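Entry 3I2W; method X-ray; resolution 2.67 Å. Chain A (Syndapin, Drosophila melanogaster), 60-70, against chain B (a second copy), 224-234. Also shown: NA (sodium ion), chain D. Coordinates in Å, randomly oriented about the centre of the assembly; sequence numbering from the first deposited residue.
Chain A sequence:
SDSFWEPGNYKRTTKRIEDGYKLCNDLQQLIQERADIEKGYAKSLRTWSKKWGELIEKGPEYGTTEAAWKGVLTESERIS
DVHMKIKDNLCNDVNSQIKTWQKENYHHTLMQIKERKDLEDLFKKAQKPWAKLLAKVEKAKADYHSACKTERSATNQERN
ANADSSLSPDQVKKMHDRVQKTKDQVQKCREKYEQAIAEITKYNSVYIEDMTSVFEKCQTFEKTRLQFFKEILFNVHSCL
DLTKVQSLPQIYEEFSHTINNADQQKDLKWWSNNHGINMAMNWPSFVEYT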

# COMPACT_ATOMS: atom_id res chain seq x y z
N PRO A 60 21.40 13.47 -1.18
CA PRO A 60 22.70 13.34 -1.74
C PRO A 60 22.90 12.24 -2.75
O PRO A 60 23.89 12.27 -3.45
N GLU A 61 22.05 11.24 -2.83
CA GLU A 61 22.36 10.14 -3.75
C GLU A 61 22.32 10.64 -5.19
O GLU A 61 21.38 11.30 -5.57
N TYR A 62 23.29 10.32 -6.01
CA TYR A 62 23.19 10.80 -7.40
C TYR A 62 23.50 9.63 -8.35
O TYR A 62 23.74 8.51 -7.90
N GLY A 63 23.49 9.90 -9.65
CA GLY A 63 23.89 8.96 -10.63
C GLY A 63 22.88 7.91 -10.99
O GLY A 63 21.69 8.15 -10.92
N THR A 64 23.40 6.77 -11.41
CA THR A 64 22.65 5.59 -11.66
C THR A 64 22.26 4.95 -10.34
O THR A 64 21.21 4.35 -10.24
N THR A 65 23.06 5.09 -9.28
CA THR A 65 22.58 4.53 -8.03
C THR A 65 21.25 5.19 -7.66
O THR A 65 20.29 4.53 -7.28
N GLU A 66 21.21 6.50 -7.84
CA GLU A 66 20.01 7.24 -7.60
C GLU A 66 18.88 6.75 -8.47
O GLU A 66 17.77 6.65 -8.01
N ALA A 67 19.15 6.43 -9.73
CA ALA A 67 18.08 5.93 -10.60
C ALA A 67 17.58 4.56 -10.12
O ALA A 67 16.41 4.25 -10.25
N ALA A 68 18.44 3.76 -9.54
CA ALA A 68 18.00 2.54 -8.96
C ALA A 68 17.11 2.79 -7.76
O ALA A 68 16.07 2.21 -7.70
N TRP A 69 17.44 3.65 -6.81
CA TRP A 69 16.50 3.83 -5.72
C TRP A 69 15.14 4.15 -6.30
O TRP A 69 14.10 3.74 -5.77
N LYS A 70 15.10 4.89 -7.39
CA LYS A 70 13.80 5.27 -7.98
C LYS A 70 13.04 4.11 -8.60
O LYS A 70 11.87 4.20 -8.87
N THR B 224 32.23 0.67 -2.16
CA THR B 224 31.64 -0.23 -1.28
C THR B 224 30.21 0.11 -0.87
O THR B 224 29.35 -0.77 -0.81
N ARG B 225 29.95 1.37 -0.53
CA ARG B 225 28.61 1.75 -0.14
C ARG B 225 27.72 1.55 -1.34
O ARG B 225 26.63 0.99 -1.22
N LEU B 226 28.19 1.99 -2.50
CA LEU B 226 27.32 1.91 -3.66
C LEU B 226 27.04 0.45 -4.01
O LEU B 226 26.01 0.15 -4.57
N GLN B 227 27.95 -0.45 -3.69
CA GLN B 227 27.75 -1.81 -4.04
C GLN B 227 26.69 -2.36 -3.09
O GLN B 227 25.68 -2.93 -3.49
N PHE B 228 26.91 -2.14 -1.81
CA PHE B 228 25.96 -2.53 -0.81
C PHE B 228 24.57 -2.04 -1.16
O PHE B 228 23.64 -2.84 -1.19
N PHE B 229 24.42 -0.75 -1.45
CA PHE B 229 23.08 -0.25 -1.74
C PHE B 229 22.47 -0.96 -2.92
O PHE B 229 21.27 -1.21 -2.93
N LYS B 230 23.27 -1.31 -3.92
CA LYS B 230 22.75 -2.05 -5.05
C LYS B 230 22.15 -3.41 -4.62
O LYS B 230 21.10 -3.85 -5.12
N GLU B 231 22.78 -4.05 -3.63
CA GLU B 231 22.38 -5.35 -3.24
C GLU B 231 21.09 -5.33 -2.50
O GLU B 231 20.26 -6.21 -2.68
N ILE B 232 20.98 -4.39 -1.57
CA ILE B 232 19.82 -4.21 -0.72
C ILE B 232 18.65 -3.88 -1.63
O ILE B 232 17.61 -4.50 -1.55
N LEU B 233 18.82 -2.94 -2.55
CA LEU B 233 17.81 -2.78 -3.55
C LEU B 233 17.31 -4.10 -4.18
O LEU B 233 16.11 -4.30 -4.24
N PHE B 234 18.17 -5.01 -4.62
CA PHE B 234 17.71 -6.33 -5.06
C PHE B 234 17.01 -7.08 -3.94
O PHE B 234 16.01 -7.77 -4.17

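Two helices run nearly parallel here, their N-to-C directions 18° apart, and their axes come no closer than 10.4 Å. That spacing leaves room for side chains of real size, and the contact, 381 Å² summed over both sides, is organised around Leu B233, Trp A69 and Leu B226, with one buried ion pair at the N-terminal end of the chain A stretch.

Leu B233 gives up the most surface. Its CA-to-CB bond points toward chain A, and the m,t rotamer (chi1 -69°, chi2 -171°) carries CD1 onto the chain A helix, where it meets backbone as well as side chain. CD1 of Leu B233 lies 3.6 Å from CB of Ala A68 and 3.5 Å from N of Trp A69. The rule to read is small against large: Ala A68 also points toward the partner, but it ends at a methyl, so the leucine can come right down to the helix backbone.

Trp A69 follows a different logic. Its CA-to-CB bond points sideways, yet with chi1 at -77° (m) and chi2 at 57° the indole reaches back into the contact. CZ2 of Trp A69 comes within 3.5 Å of CE1 of Phe B229, which points toward chain A in an m rotamer. The two aromatics meet rim to rim, with neither over the face of the other; the indole's five-membered ring and the phenylalanine ring have planes at 37° and centroids 5.9 Å apart. The indole also passes Leu B233, with CD1 of Trp A69 4.3 Å from CD1 of Leu B233, so one large ring spans two residues a helical turn apart on the partner.

Leu B226 has the m,t rotamer of Leu B233, but its CA-to-CB bond points sideways, as that of Trp A69 does, and its end comes nearer. CD2 of Leu B226 packs 3.6 Å from OG1 of Thr A65, an m rotamer pointing toward chain B whose hydroxyl is satisfied by a hydrogen bond elsewhere in the structure. CD2 of Leu B226 also lies 3.7 Å from OE2 of Glu A61, which brings apolar packing up to the edge of the charged group.

Glu A61 precedes the helix and folds inward through chi1 t and chi2 p to meet Arg B225, whose extended t,t start turns at chi3 (61°, p). The salt bridge is two-pronged: NH2 of Arg B225 donates to OE2 of Glu A61 at 2.9 Å, and NH1 of Arg B225 donates to OE1 of Glu A61 at 3.1 Å, both nearly straight. OE1 of Glu A61 additionally accepts a weak hydrogen bond from NE1 of Trp A69, at 3.0 Å, tying the indole to the ion pair. A buried carboxylate is thus paid for by several donors.

The sodium ion takes no ligand from the chain B stretch; on chain A, the backbone O of Glu A61 binds NA at 2.4 Å and OE2 of Glu A66 binds NA at 2.7 Å, with three further ligand atoms elsewhere in the structure. The CA-to-CB bond of Glu A66 points away from chain B, and its side chain makes no contact with the chain B stretch.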

# COMPACT_ATOMS: atom_id res chain seq x y z
CB PRO A 60 23.55 13.02 -0.56
CG PRO A 60 22.67 12.76 0.56
CD PRO A 60 21.36 13.22 0.27
CB GLU A 61 21.38 8.98 -3.57
CG GLU A 61 21.75 7.73 -4.33
CD GLU A 61 22.81 7.00 -3.63
OE1 GLU A 61 22.52 6.26 -2.65
OE2 GLU A 61 23.97 7.17 -4.03
CB TYR A 62 24.19 11.94 -7.65
CG TYR A 62 25.55 11.40 -7.41
CD1 TYR A 62 25.96 11.07 -6.09
CD2 TYR A 62 26.38 11.09 -8.46
CE1 TYR A 62 27.19 10.48 -5.83
CE2 TYR A 62 27.65 10.50 -8.22
CZ TYR A 62 28.03 10.21 -6.90
OH TYR A 62 29.26 9.65 -6.61
CB THR A 64 23.47 4.61 -12.50
OG1 THR A 64 24.46 3.96 -11.68
CG2 THR A 64 24.18 5.29 -13.63
CB THR A 65 23.58 4.64 -6.95
OG1 THR A 65 24.56 3.66 -7.21
CG2 THR A 65 23.00 4.25 -5.63
CB GLU A 66 20.25 8.72 -7.81
CG GLU A 66 19.03 9.54 -7.49
CD GLU A 66 19.14 10.98 -7.87
OE1 GLU A 66 19.84 11.29 -8.86
OE2 GLU A 66 18.53 11.81 -7.17
CB ALA A 67 18.55 5.84 -11.99
CB ALA A 68 19.15 1.67 -8.61
CB TRP A 69 16.81 5.02 -4.85
CG TRP A 69 17.89 4.99 -3.87
CD1 TRP A 69 19.20 4.73 -4.09
CD2 TRP A 69 17.79 5.41 -2.50
NE1 TRP A 69 19.91 4.90 -2.93
CE2 TRP A 69 19.06 5.34 -1.95
CE3 TRP A 69 16.73 5.85 -1.70
CZ2 TRP A 69 19.31 5.67 -0.62
CZ3 TRP A 69 16.97 6.17 -0.39
CH2 TRP A 69 18.25 6.09 0.14
CB LYS A 70 13.99 6.38 -8.98
CG LYS A 70 14.35 7.68 -8.36
CD LYS A 70 14.78 8.62 -9.44
CE LYS A 70 14.65 10.07 -9.02
NZ LYS A 70 14.43 10.96 -10.24
CB THR B 224 32.54 -0.22 -0.09
OG1 THR B 224 33.45 -1.29 -0.25
CG2 THR B 224 31.81 -0.39 1.26
CB ARG B 225 28.52 3.21 0.32
CG ARG B 225 27.11 3.52 0.91
CD ARG B 225 26.86 4.96 1.13
NE ARG B 225 26.92 5.73 -0.12
CZ ARG B 225 25.92 5.85 -1.00
NH1 ARG B 225 24.78 5.22 -0.81
NH2 ARG B 225 26.08 6.57 -2.11
CB LEU B 226 27.89 2.65 -4.86
CG LEU B 226 28.12 4.14 -4.71
CD1 LEU B 226 28.81 4.52 -5.93
CD2 LEU B 226 26.86 4.94 -4.70
CB GLN B 227 29.08 -2.59 -4.01
CG GLN B 227 30.03 -2.14 -5.09
CD GLN B 227 31.34 -2.97 -5.28
OE1 GLN B 227 31.77 -3.13 -6.43
NE2 GLN B 227 31.98 -3.44 -4.18
CB PHE B 228 26.42 -1.94 0.49
CG PHE B 228 25.54 -2.26 1.61
CD1 PHE B 228 25.45 -3.53 2.08
CD2 PHE B 228 24.81 -1.27 2.22
CE1 PHE B 228 24.63 -3.82 3.16
CE2 PHE B 228 24.00 -1.54 3.28
CZ PHE B 228 23.91 -2.81 3.75
CB PHE B 229 23.07 1.28 -1.94
CG PHE B 229 22.96 2.07 -0.65
CD1 PHE B 229 22.09 3.11 -0.55
CD2 PHE B 229 23.76 1.77 0.45
CE1 PHE B 229 22.00 3.83 0.63
CE2 PHE B 229 23.68 2.49 1.62
CZ PHE B 229 22.84 3.51 1.72
CB LYS B 230 23.83 -2.22 -6.11
CG LYS B 230 23.23 -2.49 -7.44
CD LYS B 230 24.17 -3.31 -8.30
CE LYS B 230 23.54 -3.56 -9.67
NZ LYS B 230 24.26 -2.95 -10.78
CB GLU B 231 23.43 -5.97 -2.31
CG GLU B 231 24.79 -6.39 -3.06
CD GLU B 231 24.49 -6.89 -4.57
OE1 GLU B 231 23.70 -7.95 -4.66
OE2 GLU B 231 25.03 -6.21 -5.61
CB ILE B 232 20.09 -3.06 0.23
CG1 ILE B 232 21.07 -3.45 1.31
CG2 ILE B 232 18.84 -2.50 0.81
CD1 ILE B 232 20.61 -4.53 2.17
CB LEU B 233 18.20 -1.75 -4.60
CG LEU B 233 18.23 -0.31 -4.10
CD1 LEU B 233 18.41 0.64 -5.23
CD2 LEU B 233 16.98 0.03 -3.38
CB PHE B 234 18.85 -7.22 -5.50
CG PHE B 234 19.42 -6.90 -6.89
CD1 PHE B 234 18.62 -6.92 -8.02
CD2 PHE B 234 20.75 -6.65 -7.06
CE1 PHE B 234 19.14 -6.66 -9.28
CE2 PHE B 234 21.28 -6.39 -8.33
CZ PHE B 234 20.47 -6.39 -9.43
NA NA D . 19.87 13.08 -5.25